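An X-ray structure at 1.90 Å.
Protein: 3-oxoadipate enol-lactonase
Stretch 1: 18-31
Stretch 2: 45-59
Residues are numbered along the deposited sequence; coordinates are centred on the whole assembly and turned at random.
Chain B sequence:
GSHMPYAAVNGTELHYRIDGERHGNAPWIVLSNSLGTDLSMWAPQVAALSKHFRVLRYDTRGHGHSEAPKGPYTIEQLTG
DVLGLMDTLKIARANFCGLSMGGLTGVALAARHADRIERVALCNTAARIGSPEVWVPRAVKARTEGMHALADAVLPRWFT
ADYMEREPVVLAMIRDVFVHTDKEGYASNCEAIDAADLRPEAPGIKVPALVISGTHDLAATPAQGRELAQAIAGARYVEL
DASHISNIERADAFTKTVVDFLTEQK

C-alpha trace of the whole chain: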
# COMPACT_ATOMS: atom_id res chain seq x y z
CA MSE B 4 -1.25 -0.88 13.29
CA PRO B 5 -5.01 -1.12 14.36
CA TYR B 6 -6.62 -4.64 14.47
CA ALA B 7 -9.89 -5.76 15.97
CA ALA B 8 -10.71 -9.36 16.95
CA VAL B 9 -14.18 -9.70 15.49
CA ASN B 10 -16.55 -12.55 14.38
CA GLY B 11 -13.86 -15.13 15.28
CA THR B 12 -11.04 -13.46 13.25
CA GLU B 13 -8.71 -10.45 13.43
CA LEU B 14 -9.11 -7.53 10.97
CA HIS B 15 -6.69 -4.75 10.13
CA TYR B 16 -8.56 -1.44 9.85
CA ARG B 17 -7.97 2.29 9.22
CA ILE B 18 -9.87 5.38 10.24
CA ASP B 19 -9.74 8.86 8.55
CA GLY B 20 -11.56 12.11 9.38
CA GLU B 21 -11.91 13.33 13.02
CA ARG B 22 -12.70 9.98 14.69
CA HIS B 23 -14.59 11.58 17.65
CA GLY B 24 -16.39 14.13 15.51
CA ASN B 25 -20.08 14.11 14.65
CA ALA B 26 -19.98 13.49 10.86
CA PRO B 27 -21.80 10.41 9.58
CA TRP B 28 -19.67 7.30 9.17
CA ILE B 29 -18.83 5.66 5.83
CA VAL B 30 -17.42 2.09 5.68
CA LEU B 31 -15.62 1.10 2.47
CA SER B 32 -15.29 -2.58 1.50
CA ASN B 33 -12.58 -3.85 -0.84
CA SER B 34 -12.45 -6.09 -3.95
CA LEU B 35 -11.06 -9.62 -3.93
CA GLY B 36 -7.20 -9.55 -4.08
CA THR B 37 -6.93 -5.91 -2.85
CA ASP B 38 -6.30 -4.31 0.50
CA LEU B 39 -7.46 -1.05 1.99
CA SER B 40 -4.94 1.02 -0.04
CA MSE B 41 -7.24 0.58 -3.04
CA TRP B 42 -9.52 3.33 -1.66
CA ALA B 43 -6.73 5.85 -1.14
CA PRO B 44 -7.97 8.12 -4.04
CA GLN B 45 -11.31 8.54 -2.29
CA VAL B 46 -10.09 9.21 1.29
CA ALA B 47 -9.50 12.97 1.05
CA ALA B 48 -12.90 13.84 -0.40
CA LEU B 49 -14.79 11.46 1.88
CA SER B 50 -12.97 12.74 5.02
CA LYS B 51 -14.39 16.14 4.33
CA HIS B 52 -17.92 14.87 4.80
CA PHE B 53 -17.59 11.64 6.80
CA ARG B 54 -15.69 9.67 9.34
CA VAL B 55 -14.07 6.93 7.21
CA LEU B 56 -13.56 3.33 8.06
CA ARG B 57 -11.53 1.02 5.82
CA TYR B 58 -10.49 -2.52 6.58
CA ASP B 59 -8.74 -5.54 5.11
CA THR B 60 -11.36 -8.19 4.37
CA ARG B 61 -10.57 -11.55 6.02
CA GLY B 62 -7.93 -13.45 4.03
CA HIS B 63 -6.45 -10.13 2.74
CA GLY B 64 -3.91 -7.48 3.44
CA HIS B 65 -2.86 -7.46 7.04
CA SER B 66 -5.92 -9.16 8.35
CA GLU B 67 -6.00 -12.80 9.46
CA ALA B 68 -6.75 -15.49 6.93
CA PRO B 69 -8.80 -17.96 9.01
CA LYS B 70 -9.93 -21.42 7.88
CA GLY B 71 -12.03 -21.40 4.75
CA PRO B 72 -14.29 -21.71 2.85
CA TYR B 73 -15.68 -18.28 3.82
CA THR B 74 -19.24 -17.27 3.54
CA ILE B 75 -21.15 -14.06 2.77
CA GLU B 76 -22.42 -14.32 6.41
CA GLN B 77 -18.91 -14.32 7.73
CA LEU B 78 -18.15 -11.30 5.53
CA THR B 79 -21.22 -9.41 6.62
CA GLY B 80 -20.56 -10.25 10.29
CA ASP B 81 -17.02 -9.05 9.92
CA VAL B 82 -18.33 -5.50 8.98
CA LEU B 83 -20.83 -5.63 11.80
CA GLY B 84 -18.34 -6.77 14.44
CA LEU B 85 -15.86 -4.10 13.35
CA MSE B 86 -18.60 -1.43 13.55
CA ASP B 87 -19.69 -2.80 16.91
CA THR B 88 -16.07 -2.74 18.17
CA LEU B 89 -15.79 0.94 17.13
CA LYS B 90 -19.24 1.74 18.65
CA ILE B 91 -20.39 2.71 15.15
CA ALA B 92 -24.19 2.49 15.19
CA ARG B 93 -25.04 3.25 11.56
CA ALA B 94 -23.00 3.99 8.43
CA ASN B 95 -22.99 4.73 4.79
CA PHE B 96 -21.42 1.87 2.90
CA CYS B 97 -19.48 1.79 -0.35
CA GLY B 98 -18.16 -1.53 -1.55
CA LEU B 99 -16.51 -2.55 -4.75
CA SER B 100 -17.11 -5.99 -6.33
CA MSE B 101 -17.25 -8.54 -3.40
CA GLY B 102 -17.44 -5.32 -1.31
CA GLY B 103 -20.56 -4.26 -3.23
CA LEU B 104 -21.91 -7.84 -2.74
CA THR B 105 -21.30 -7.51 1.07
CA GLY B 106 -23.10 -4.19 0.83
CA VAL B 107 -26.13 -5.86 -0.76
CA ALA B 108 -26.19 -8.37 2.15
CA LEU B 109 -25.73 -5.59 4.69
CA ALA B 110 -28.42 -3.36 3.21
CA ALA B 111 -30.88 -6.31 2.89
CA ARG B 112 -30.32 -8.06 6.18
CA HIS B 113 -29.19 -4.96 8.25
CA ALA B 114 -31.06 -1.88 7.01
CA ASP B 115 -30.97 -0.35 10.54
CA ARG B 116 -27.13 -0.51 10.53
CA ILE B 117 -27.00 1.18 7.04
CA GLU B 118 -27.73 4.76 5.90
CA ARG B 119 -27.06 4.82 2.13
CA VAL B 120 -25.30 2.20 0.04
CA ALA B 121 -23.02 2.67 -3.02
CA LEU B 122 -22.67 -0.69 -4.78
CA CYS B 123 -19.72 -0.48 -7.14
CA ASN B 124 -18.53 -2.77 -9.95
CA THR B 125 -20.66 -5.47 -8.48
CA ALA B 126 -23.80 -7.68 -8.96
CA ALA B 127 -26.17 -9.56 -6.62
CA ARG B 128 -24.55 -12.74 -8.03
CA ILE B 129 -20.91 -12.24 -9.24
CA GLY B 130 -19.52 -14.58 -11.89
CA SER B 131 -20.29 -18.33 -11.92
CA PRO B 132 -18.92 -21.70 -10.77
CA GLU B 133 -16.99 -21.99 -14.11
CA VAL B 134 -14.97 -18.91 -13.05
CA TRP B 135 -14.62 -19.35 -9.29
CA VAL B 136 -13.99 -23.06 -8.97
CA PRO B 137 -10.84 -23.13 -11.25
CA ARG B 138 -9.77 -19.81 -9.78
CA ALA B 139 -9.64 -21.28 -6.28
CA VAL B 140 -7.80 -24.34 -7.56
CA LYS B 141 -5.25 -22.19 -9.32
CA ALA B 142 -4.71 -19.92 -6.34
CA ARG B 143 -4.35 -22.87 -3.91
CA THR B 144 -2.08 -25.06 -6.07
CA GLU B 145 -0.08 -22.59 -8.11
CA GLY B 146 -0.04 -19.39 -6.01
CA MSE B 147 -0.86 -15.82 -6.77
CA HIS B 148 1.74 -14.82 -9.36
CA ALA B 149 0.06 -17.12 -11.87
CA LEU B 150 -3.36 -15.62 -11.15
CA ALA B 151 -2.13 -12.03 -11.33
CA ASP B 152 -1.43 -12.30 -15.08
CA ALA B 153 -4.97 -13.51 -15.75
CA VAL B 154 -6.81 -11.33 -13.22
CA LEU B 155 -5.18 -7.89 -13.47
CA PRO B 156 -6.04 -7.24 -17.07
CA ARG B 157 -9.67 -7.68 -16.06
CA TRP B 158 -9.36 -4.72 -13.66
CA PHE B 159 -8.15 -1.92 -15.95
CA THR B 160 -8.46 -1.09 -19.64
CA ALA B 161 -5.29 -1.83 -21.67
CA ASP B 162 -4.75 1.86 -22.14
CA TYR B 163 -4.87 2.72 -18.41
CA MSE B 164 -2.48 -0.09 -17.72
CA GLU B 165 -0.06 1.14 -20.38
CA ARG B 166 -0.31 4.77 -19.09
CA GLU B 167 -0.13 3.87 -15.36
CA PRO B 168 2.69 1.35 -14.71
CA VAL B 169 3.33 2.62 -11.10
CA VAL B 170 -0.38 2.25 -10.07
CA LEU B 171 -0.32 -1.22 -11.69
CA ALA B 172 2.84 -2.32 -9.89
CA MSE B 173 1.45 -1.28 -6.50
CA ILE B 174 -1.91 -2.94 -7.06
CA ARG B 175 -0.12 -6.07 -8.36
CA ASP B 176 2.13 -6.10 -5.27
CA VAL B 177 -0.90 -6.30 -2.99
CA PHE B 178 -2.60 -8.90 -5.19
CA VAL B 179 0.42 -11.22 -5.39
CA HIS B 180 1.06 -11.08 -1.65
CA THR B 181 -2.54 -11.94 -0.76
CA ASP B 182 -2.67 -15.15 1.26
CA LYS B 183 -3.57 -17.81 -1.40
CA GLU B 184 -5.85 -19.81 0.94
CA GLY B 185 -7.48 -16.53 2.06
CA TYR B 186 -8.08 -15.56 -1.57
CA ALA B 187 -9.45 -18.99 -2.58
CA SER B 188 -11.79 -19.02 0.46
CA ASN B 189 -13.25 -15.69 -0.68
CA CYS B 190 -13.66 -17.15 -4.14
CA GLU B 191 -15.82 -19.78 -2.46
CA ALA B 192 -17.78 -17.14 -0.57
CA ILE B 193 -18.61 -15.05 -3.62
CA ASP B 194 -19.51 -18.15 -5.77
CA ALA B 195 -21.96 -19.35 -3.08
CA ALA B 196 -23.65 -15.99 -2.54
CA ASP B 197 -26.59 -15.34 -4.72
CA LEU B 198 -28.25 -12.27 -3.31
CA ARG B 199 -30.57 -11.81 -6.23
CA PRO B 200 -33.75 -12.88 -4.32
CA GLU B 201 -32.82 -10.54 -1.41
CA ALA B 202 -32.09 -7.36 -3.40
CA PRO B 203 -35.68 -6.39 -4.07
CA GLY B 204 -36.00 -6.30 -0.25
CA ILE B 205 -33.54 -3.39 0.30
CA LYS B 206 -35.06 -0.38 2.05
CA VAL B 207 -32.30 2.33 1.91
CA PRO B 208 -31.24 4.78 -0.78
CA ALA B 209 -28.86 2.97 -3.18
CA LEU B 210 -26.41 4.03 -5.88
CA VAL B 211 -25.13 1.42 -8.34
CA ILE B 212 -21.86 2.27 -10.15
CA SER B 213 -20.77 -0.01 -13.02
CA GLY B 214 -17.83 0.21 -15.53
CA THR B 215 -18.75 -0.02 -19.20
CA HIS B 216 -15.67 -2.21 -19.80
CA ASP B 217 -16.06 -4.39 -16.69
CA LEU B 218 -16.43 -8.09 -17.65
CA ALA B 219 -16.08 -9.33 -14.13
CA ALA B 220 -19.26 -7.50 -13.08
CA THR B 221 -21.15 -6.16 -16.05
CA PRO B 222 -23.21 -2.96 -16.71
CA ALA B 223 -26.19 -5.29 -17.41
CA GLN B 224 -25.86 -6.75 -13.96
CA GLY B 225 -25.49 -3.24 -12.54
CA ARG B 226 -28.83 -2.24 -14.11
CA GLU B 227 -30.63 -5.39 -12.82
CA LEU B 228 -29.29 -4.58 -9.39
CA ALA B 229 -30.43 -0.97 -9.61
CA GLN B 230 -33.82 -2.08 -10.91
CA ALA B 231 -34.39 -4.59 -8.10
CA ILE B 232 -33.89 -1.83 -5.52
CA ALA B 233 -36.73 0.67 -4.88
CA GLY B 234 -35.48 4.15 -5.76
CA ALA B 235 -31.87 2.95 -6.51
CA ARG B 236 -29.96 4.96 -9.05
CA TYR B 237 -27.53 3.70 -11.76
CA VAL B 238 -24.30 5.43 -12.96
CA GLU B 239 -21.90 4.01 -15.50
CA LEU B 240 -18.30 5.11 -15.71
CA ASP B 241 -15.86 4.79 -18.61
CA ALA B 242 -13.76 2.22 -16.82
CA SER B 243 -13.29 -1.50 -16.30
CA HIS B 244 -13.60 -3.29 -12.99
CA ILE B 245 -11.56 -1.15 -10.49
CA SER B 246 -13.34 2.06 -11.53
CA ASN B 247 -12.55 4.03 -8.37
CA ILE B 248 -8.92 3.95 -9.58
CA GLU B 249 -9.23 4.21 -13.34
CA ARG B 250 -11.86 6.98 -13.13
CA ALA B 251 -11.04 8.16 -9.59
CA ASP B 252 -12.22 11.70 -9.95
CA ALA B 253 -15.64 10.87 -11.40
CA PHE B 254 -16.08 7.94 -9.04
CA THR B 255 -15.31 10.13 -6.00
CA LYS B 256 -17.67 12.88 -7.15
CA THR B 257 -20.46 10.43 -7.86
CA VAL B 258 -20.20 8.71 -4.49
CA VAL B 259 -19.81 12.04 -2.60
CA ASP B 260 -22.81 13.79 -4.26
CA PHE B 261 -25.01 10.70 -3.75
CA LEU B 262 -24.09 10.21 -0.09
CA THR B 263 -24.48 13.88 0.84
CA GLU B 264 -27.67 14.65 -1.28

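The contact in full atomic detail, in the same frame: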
# COMPACT_ATOMS: atom_id res chain seq x y z
N ILE B 18 -8.86 4.31 10.12
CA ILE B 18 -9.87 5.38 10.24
C ILE B 18 -9.33 6.77 9.71
O ILE B 18 -8.18 7.15 10.00
CB ILE B 18 -10.34 5.53 11.71
CG1 ILE B 18 -11.04 4.25 12.19
CG2 ILE B 18 -11.25 6.78 11.91
CD1 ILE B 18 -11.37 4.20 13.69
N ASP B 19 -10.12 7.50 8.92
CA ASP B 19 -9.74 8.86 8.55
C ASP B 19 -10.91 9.81 8.85
O ASP B 19 -12.03 9.37 9.01
CB ASP B 19 -9.35 8.95 7.06
CG ASP B 19 -8.13 8.12 6.72
OD1 ASP B 19 -7.02 8.73 6.69
OD2 ASP B 19 -8.28 6.88 6.45
N GLY B 20 -10.61 11.12 8.91
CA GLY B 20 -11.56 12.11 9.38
C GLY B 20 -11.41 12.20 10.91
O GLY B 20 -10.68 11.44 11.51
N GLU B 21 -12.11 13.11 11.56
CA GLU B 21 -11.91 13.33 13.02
C GLU B 21 -12.67 12.22 13.75
O GLU B 21 -13.88 12.25 13.76
CB GLU B 21 -12.50 14.70 13.36
CG GLU B 21 -11.49 15.78 13.75
CD GLU B 21 -10.20 15.79 12.92
OE1 GLU B 21 -9.10 15.56 13.51
OE2 GLU B 21 -10.29 16.05 11.69
N ARG B 22 -12.00 11.26 14.37
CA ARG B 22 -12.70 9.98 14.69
C ARG B 22 -13.76 10.12 15.83
O ARG B 22 -14.77 9.37 15.87
CB ARG B 22 -11.71 8.76 14.73
CG ARG B 22 -11.41 7.89 15.98
CD ARG B 22 -12.63 7.47 16.72
NE ARG B 22 -12.75 6.10 17.25
CZ ARG B 22 -13.97 5.58 17.44
NH1 ARG B 22 -15.02 6.33 17.12
NH2 ARG B 22 -14.18 4.35 17.92
N HIS B 23 -13.57 11.17 16.65
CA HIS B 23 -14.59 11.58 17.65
C HIS B 23 -15.50 12.75 17.29
O HIS B 23 -16.21 13.32 18.17
CB HIS B 23 -13.92 11.72 19.03
CG HIS B 23 -13.38 10.42 19.51
ND1 HIS B 23 -14.20 9.33 19.71
CD2 HIS B 23 -12.12 9.99 19.72
CE1 HIS B 23 -13.47 8.30 20.09
NE2 HIS B 23 -12.21 8.67 20.11
N GLY B 24 -15.48 13.10 16.01
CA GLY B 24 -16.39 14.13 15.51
C GLY B 24 -17.80 13.59 15.37
O GLY B 24 -18.11 12.43 15.77
N ASN B 25 -18.64 14.42 14.76
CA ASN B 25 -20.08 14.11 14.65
C ASN B 25 -20.52 13.82 13.21
O ASN B 25 -21.70 13.78 12.95
CB ASN B 25 -20.90 15.22 15.30
CG ASN B 25 -21.01 16.50 14.46
OD1 ASN B 25 -22.00 17.20 14.60
ND2 ASN B 25 -20.01 16.83 13.66
N ALA B 26 -19.57 13.68 12.28
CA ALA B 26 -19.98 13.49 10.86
C ALA B 26 -20.48 12.05 10.77
O ALA B 26 -20.03 11.20 11.56
CB ALA B 26 -18.82 13.71 9.93
N PRO B 27 -21.38 11.78 9.81
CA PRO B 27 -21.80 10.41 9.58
C PRO B 27 -20.59 9.54 9.22
O PRO B 27 -19.61 10.03 8.61
CB PRO B 27 -22.73 10.52 8.34
CG PRO B 27 -22.98 11.98 8.10
CD PRO B 27 -21.84 12.70 8.77
N TRP B 28 -20.67 8.27 9.56
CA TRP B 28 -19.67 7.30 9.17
C TRP B 28 -19.88 6.83 7.74
O TRP B 28 -21.01 6.80 7.25
CB TRP B 28 -19.77 6.11 10.09
CG TRP B 28 -19.01 6.29 11.36
CD1 TRP B 28 -19.55 6.58 12.58
CD2 TRP B 28 -17.61 6.10 11.57
NE1 TRP B 28 -18.56 6.63 13.53
CE2 TRP B 28 -17.36 6.38 12.94
CE3 TRP B 28 -16.54 5.81 10.74
CZ2 TRP B 28 -16.06 6.35 13.49
CZ3 TRP B 28 -15.21 5.72 11.30
CH2 TRP B 28 -15.00 6.00 12.65
N ILE B 29 -18.78 6.46 7.07
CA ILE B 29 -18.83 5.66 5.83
C ILE B 29 -17.87 4.49 6.00
O ILE B 29 -16.74 4.70 6.53
CB ILE B 29 -18.64 6.47 4.54
CG1 ILE B 29 -18.85 5.57 3.31
CG2 ILE B 29 -17.27 7.17 4.54
CD1 ILE B 29 -18.59 6.34 1.98
N VAL B 30 -18.30 3.28 5.61
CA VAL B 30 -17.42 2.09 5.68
C VAL B 30 -17.17 1.72 4.24
O VAL B 30 -18.10 1.71 3.44
CB VAL B 30 -18.14 0.91 6.37
CG1 VAL B 30 -17.31 -0.42 6.28
CG2 VAL B 30 -18.47 1.27 7.84
N LEU B 31 -15.93 1.45 3.88
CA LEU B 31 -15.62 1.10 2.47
C LEU B 31 -15.31 -0.40 2.53
O LEU B 31 -14.63 -0.84 3.47
CB LEU B 31 -14.35 1.88 2.06
CG LEU B 31 -14.59 3.40 2.08
CD1 LEU B 31 -13.35 4.20 1.50
CD2 LEU B 31 -15.87 3.75 1.28
N GLN B 45 -10.08 7.99 -2.84
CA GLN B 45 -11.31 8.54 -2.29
C GLN B 45 -11.21 9.18 -0.87
O GLN B 45 -12.16 9.82 -0.39
CB GLN B 45 -12.38 7.43 -2.26
CG GLN B 45 -13.06 7.17 -3.63
CD GLN B 45 -12.10 6.56 -4.64
OE1 GLN B 45 -11.97 7.01 -5.81
NE2 GLN B 45 -11.40 5.52 -4.21
N VAL B 46 -10.13 8.90 -0.17
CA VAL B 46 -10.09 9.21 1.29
C VAL B 46 -10.23 10.70 1.62
O VAL B 46 -11.02 11.12 2.48
CB VAL B 46 -8.82 8.59 1.92
CG1 VAL B 46 -8.63 9.13 3.38
CG2 VAL B 46 -8.94 7.00 1.86
N ALA B 47 -9.51 11.51 0.87
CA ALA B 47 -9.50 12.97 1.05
C ALA B 47 -10.90 13.58 0.91
O ALA B 47 -11.36 14.27 1.81
CB ALA B 47 -8.50 13.65 0.09
N ALA B 48 -11.59 13.31 -0.19
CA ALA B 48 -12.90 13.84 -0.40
C ALA B 48 -13.93 13.28 0.58
O ALA B 48 -14.83 13.99 0.99
CB ALA B 48 -13.38 13.63 -1.88
N LEU B 49 -13.80 12.02 0.99
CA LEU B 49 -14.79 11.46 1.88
C LEU B 49 -14.61 11.95 3.32
O LEU B 49 -15.58 12.17 4.01
CB LEU B 49 -14.73 9.94 1.86
CG LEU B 49 -15.30 9.23 0.62
CD1 LEU B 49 -14.87 7.77 0.81
CD2 LEU B 49 -16.86 9.31 0.51
N SER B 50 -13.35 12.14 3.72
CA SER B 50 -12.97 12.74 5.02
C SER B 50 -13.50 14.09 5.25
O SER B 50 -13.45 14.54 6.38
CB SER B 50 -11.41 12.97 5.07
OG SER B 50 -10.84 11.71 5.22
N LYS B 51 -13.86 14.80 4.18
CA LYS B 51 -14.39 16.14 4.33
C LYS B 51 -15.82 16.06 4.86
O LYS B 51 -16.23 16.90 5.65
CB LYS B 51 -14.35 16.89 3.04
CG LYS B 51 -12.91 17.11 2.60
CD LYS B 51 -12.73 18.42 1.89
CE LYS B 51 -13.39 18.45 0.52
NZ LYS B 51 -12.69 19.47 -0.32
N HIS B 52 -16.52 15.01 4.48
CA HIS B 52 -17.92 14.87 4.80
C HIS B 52 -18.25 13.82 5.81
O HIS B 52 -19.31 13.86 6.35
CB HIS B 52 -18.69 14.64 3.51
CG HIS B 52 -18.51 15.75 2.54
ND1 HIS B 52 -19.12 16.98 2.69
CD2 HIS B 52 -17.72 15.85 1.44
CE1 HIS B 52 -18.72 17.79 1.72
NE2 HIS B 52 -17.89 17.12 0.93
N PHE B 53 -17.34 12.87 6.05
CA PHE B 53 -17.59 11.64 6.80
C PHE B 53 -16.44 11.30 7.70
O PHE B 53 -15.30 11.77 7.47
CB PHE B 53 -17.81 10.43 5.83
CG PHE B 53 -18.97 10.63 4.91
CD1 PHE B 53 -20.29 10.49 5.40
CD2 PHE B 53 -18.78 11.04 3.60
CE1 PHE B 53 -21.35 10.73 4.59
CE2 PHE B 53 -19.88 11.28 2.77
CZ PHE B 53 -21.17 11.15 3.30
N ARG B 54 -16.73 10.47 8.71
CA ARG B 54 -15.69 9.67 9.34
C ARG B 54 -15.60 8.36 8.52
O ARG B 54 -16.62 7.75 8.20
CB ARG B 54 -15.99 9.37 10.83
CG ARG B 54 -15.89 10.66 11.66
CD ARG B 54 -16.41 10.43 13.07
NE ARG B 54 -17.87 10.27 13.09
CZ ARG B 54 -18.50 9.71 14.11
NH1 ARG B 54 -17.79 9.24 15.16
NH2 ARG B 54 -19.83 9.60 14.05
N VAL B 55 -14.36 8.03 8.10
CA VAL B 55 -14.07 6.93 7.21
C VAL B 55 -13.48 5.73 7.86
O VAL B 55 -12.43 5.79 8.53
CB VAL B 55 -13.16 7.36 6.04
CG1 VAL B 55 -13.07 6.18 5.03
CG2 VAL B 55 -13.77 8.63 5.33
N LEU B 56 -14.12 4.59 7.67
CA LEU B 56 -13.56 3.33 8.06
C LEU B 56 -13.23 2.46 6.87
O LEU B 56 -14.13 2.17 6.02
CB LEU B 56 -14.58 2.59 8.95
CG LEU B 56 -14.23 1.20 9.43
CD1 LEU B 56 -12.89 1.25 10.24
CD2 LEU B 56 -15.39 0.60 10.30
N ARG B 57 -11.97 2.03 6.80
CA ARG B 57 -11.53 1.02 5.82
C ARG B 57 -11.02 -0.19 6.57
O ARG B 57 -10.57 -0.06 7.74
CB ARG B 57 -10.38 1.57 4.98
CG ARG B 57 -10.84 2.60 3.98
CD ARG B 57 -9.57 3.10 3.22
NE ARG B 57 -8.86 4.07 4.05
CZ ARG B 57 -7.56 4.44 3.88
NH1 ARG B 57 -6.80 3.87 2.97
NH2 ARG B 57 -7.01 5.40 4.62
N TYR B 58 -10.99 -1.35 5.92
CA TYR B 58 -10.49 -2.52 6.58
C TYR B 58 -10.01 -3.51 5.53
O TYR B 58 -10.37 -3.41 4.36
CB TYR B 58 -11.60 -3.12 7.51
CG TYR B 58 -12.72 -3.78 6.75
CD1 TYR B 58 -12.79 -5.18 6.63
CD2 TYR B 58 -13.74 -3.03 6.18
CE1 TYR B 58 -13.83 -5.80 5.87
CE2 TYR B 58 -14.77 -3.63 5.44
CZ TYR B 58 -14.78 -5.01 5.28
OH TYR B 58 -15.80 -5.58 4.58
N ASP B 59 -9.15 -4.42 5.95
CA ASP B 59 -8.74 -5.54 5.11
C ASP B 59 -9.72 -6.68 5.35
O ASP B 59 -9.83 -7.22 6.47
CB ASP B 59 -7.31 -5.95 5.41
CG ASP B 59 -6.29 -4.95 4.81
OD1 ASP B 59 -6.70 -4.12 4.02
OD2 ASP B 59 -5.08 -4.98 5.11
O HOH W 1 -10.14 5.09 6.41
O HOH W 2 -11.79 -0.76 3.15

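Strand 54-58 is flanked by both parts of the first stretch: strand 28-31 runs parallel to it, and Ile18 and Asp19 pair with it antiparallel. Arg54 N to Pro27 O (2.9 Å), Ile29 N to Arg54 O (2.8 Å), Leu56 N to Ile29 O (2.9 Å) and Leu31 N to Leu56 O (2.9 Å) are the parallel hydrogen bonds; Asp19 N to Val55 O (2.9 Å) and Val55 N to Asp19 O (2.8 Å) close the other edge.

Arg54 has the most area covered. The backbone sets Arg54 CB over the face of the Trp28 six-membered ring, 3.6 Å from the centroid and 9° off the normal; from there the m, t, m chain (chi1 -69°, chi2 170°, chi3 -71°) carries the guanidinium into the loop before strand 28-31. There Arg54 NE and NH2 donate to Ala26 O (2.8 and 3.0 Å), and Arg54 NH1 to Arg22 O (3.1 Å). Trp28 NE1 lies over one guanidinium face, 3.1 Å from Arg54 CZ, and Gly24 O over the opposite face; neither is hydrogen-bonded to it. The backbone of the Glu21-Gly24 type I turn thus helps hold a charged group.

Asp19, chi1 m, points to the same face as Ile29 and Val55. Asp19 OD2 forms a salt bridge with Arg57 NH2 (2.7 Å), whose m, t, m chain starts sideways but brings its end nearer. Water 1 joins the pair again, donating to Asp19 OD2 (2.6 Å) and accepting from Arg57 NE (2.9 Å).

Ile29, fully extended (t, t), reaches Leu49 of the helix through CD1 (3.7 Å to CD2), while its CG2 packs on Phe53 CB (3.5 Å). Leu31 (m, t) sets CD1 3.9 Å from Leu49 CD1 and 4.1 Å from Val55 CG1. At Gly20, phi 87° and psi 175° call for glycine; an ideal CB would also clash with Phe53 O at 2.8 Å.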